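Local coordinates for molybdopterin biosynthesis protein MoaB (Sulfolobus tokodaii, PDB 3IWT) that probably binds molybdopterin and takes part in molybdenum cofactor biosynthesis, at residues D116-V121 with K158-E163. Numbering follows the deposited sequence. Where two conformers were deposited one is given.
Sequences DVFRLV and KLALKE
Phe118 and Val121 of helix 112-123 pack against Leu159 and Ala160 of helix 154-176 in a helix-helix contact of the MogA/MoaB-type molybdopterin-binding fold. The local axes come within 10.4 Å and cross steeply, at 107°. The side-chain contacts are apolar, and no hydrogen bond crosses between the segments. Phe118 has CG anti to its own N (chi1 -180°), which carries the ring toward helix 154-176. The ring lies oblique to the methyl of Ala160. Its CE1 corner approaches Ala160 CB to 3.6 Å, and CD1 follows at 4.0 Å from the same CB. Leu159 CD2 reaches the same corner more loosely, with CE1 of Phe118 4.3 Å away. Ala156 and Leu164 of the same helix and Thr135, Ala137 and Pro151 from loops add to the buried surroundings of the Phe118 ring. One turn after Phe118, Val121 crosses Leu159 at a slant. Val121 also packs on Phe123 of a second subunit. Asp116 OD2 forms a salt bridge with Arg119 of that second subunit, and Arg119 NE with Asp116 of a third, so helix 112-123 joins the subunit interface to helix 154-176. Between the two segments Val121 touches through one branch, CG2, which sits 3.9 Å from Leu159 CD2.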
loop_
_atom_site.group_PDB
_atom_site.type_symbol
_atom_site.label_atom_id
_atom_site.label_comp_id
_atom_site.label_asym_id
_atom_site.label_seq_id
_atom_site.Cartn_x
_atom_site.Cartn_y
_atom_site.Cartn_z
ATOM N N ASP A 116 2.781 15.849 10.548
ATOM C CA ASP A 116 1.686 16.692 11.056
ATOM C C ASP A 116 2.080 17.673 12.160
ATOM O O ASP A 116 1.574 18.808 12.217
ATOM C CB ASP A 116 0.440 15.844 11.432
ATOM C CG ASP A 116 0.760 14.696 12.348
ATOM O OD1 ASP A 116 1.173 13.647 11.811
ATOM O OD2 ASP A 116 0.608 14.839 13.593
ATOM N N VAL A 117 2.989 17.263 13.049
ATOM C CA VAL A 117 3.468 18.175 14.083
ATOM C C VAL A 117 4.288 19.334 13.475
ATOM O O VAL A 117 4.175 20.474 13.927
ATOM C CB VAL A 117 4.225 17.450 15.197
ATOM C CG1 VAL A 117 4.746 18.477 16.238
ATOM C CG2 VAL A 117 3.317 16.414 15.859
ATOM N N PHE A 118 5.056 19.059 12.425
ATOM C CA PHE A 118 5.743 20.134 11.723
ATOM C C PHE A 118 4.746 21.089 11.066
ATOM O O PHE A 118 4.924 22.308 11.094
ATOM C CB PHE A 118 6.744 19.628 10.683
ATOM C CG PHE A 118 7.454 20.760 9.958
ATOM C CD1 PHE A 118 8.368 21.565 10.634
ATOM C CD2 PHE A 118 7.145 21.067 8.628
ATOM C CE1 PHE A 118 8.997 22.623 9.981
ATOM C CE2 PHE A 118 7.777 22.128 7.971
ATOM C CZ PHE A 118 8.687 22.907 8.655
ATOM N N ARG A 119 3.687 20.536 10.487
ATOM C CA ARG A 119 2.649 21.377 9.892
ATOM C C ARG A 119 1.906 22.188 10.971
ATOM O O ARG A 119 1.526 23.337 10.728
ATOM C CB ARG A 119 1.701 20.549 9.035
ATOM C CG ARG A 119 2.352 20.097 7.755
ATOM C CD ARG A 119 1.400 19.372 6.816
ATOM N NE ARG A 119 0.994 18.037 7.232
ATOM C CZ ARG A 119 1.479 16.901 6.745
ATOM N NH1 ARG A 119 2.488 16.901 5.892
ATOM N NH2 ARG A 119 0.958 15.742 7.128
ATOM N N LEU A 120 1.774 21.623 12.173
ATOM C CA LEU A 120 1.133 22.328 13.299
ATOM C C LEU A 120 1.929 23.594 13.709
ATOM O O LEU A 120 1.377 24.692 13.798
ATOM C CB LEU A 120 0.951 21.348 14.488
ATOM C CG LEU A 120 0.384 21.794 15.848
ATOM C CD1 LEU A 120 0.182 20.530 16.674
ATOM C CD2 LEU A 120 1.302 22.740 16.614
ATOM N N VAL A 121 3.222 23.434 13.961
ATOM C CA VAL A 121 4.070 24.566 14.326
ATOM C C VAL A 121 4.223 25.567 13.163
ATOM O O VAL A 121 4.293 26.778 13.393
ATOM C CB VAL A 121 5.430 24.108 14.898
ATOM C CG1 VAL A 121 5.222 23.174 16.113
ATOM C CG2 VAL A 121 6.243 23.439 13.850
ATOM N N LYS A 158 14.852 26.496 10.037
ATOM C CA LYS A 158 15.090 27.053 11.367
ATOM C C LYS A 158 13.993 26.579 12.332
ATOM O O LYS A 158 14.285 26.144 13.445
ATOM C CB LYS A 158 15.152 28.570 11.278
ATOM C CG LYS A 158 15.585 29.277 12.529
ATOM C CD LYS A 158 15.479 30.780 12.404
ATOM C CE LYS A 158 16.552 31.382 11.527
ATOM N NZ LYS A 158 16.726 32.854 11.854
ATOM N N LEU A 159 12.737 26.654 11.898
ATOM C CA LEU A 159 11.606 26.225 12.710
ATOM C C LEU A 159 11.685 24.757 13.090
ATOM O O LEU A 159 11.441 24.411 14.236
ATOM C CB LEU A 159 10.298 26.458 11.944
ATOM C CG LEU A 159 8.972 26.230 12.699
ATOM C CD1 LEU A 159 8.822 27.240 13.847
ATOM C CD2 LEU A 159 7.795 26.312 11.740
ATOM N N ALA A 160 11.979 23.888 12.112
ATOM C CA ALA A 160 12.083 22.457 12.337
ATOM C C ALA A 160 13.186 22.172 13.341
ATOM O O ALA A 160 12.980 21.420 14.286
ATOM C CB ALA A 160 12.355 21.718 11.004
ATOM N N LEU A 161 14.350 22.792 13.151
ATOM C CA LEU A 161 15.464 22.576 14.078
ATOM C C LEU A 161 15.187 22.994 15.523
ATOM O O LEU A 161 15.420 22.224 16.460
ATOM C CB LEU A 161 16.712 23.287 13.577
ATOM C CG LEU A 161 17.484 22.577 12.467
ATOM C CD1 LEU A 161 18.342 23.631 11.752
ATOM C CD2 LEU A 161 18.334 21.442 13.065
ATOM N N LYS A 162 14.741 24.231 15.705
ATOM C CA LYS A 162 14.520 24.768 17.031
ATOM C C LYS A 162 13.361 24.122 17.782
ATOM O O LYS A 162 13.480 23.831 18.974
ATOM C CB LYS A 162 14.282 26.280 16.955
ATOM C CG LYS A 162 15.467 27.063 16.442
ATOM C CD LYS A 162 15.162 28.540 16.571
ATOM C CE LYS A 162 16.277 29.422 16.129
ATOM N NZ LYS A 162 15.866 30.883 16.417
ATOM N N GLU A 163 12.255 23.868 17.083
ATOM C CA GLU A 163 11.065 23.408 17.762
ATOM C C GLU A 163 10.974 21.884 17.850
ATOM O O GLU A 163 10.460 21.372 18.836
ATOM C CB GLU A 163 9.833 24.026 17.100
ATOM C CG GLU A 163 9.889 25.558 17.061
ATOM C CD GLU A 163 10.156 26.153 18.420
ATOM O OE1 GLU A 163 9.483 25.757 19.388
ATOM O OE2 GLU A 163 11.059 26.993 18.536
#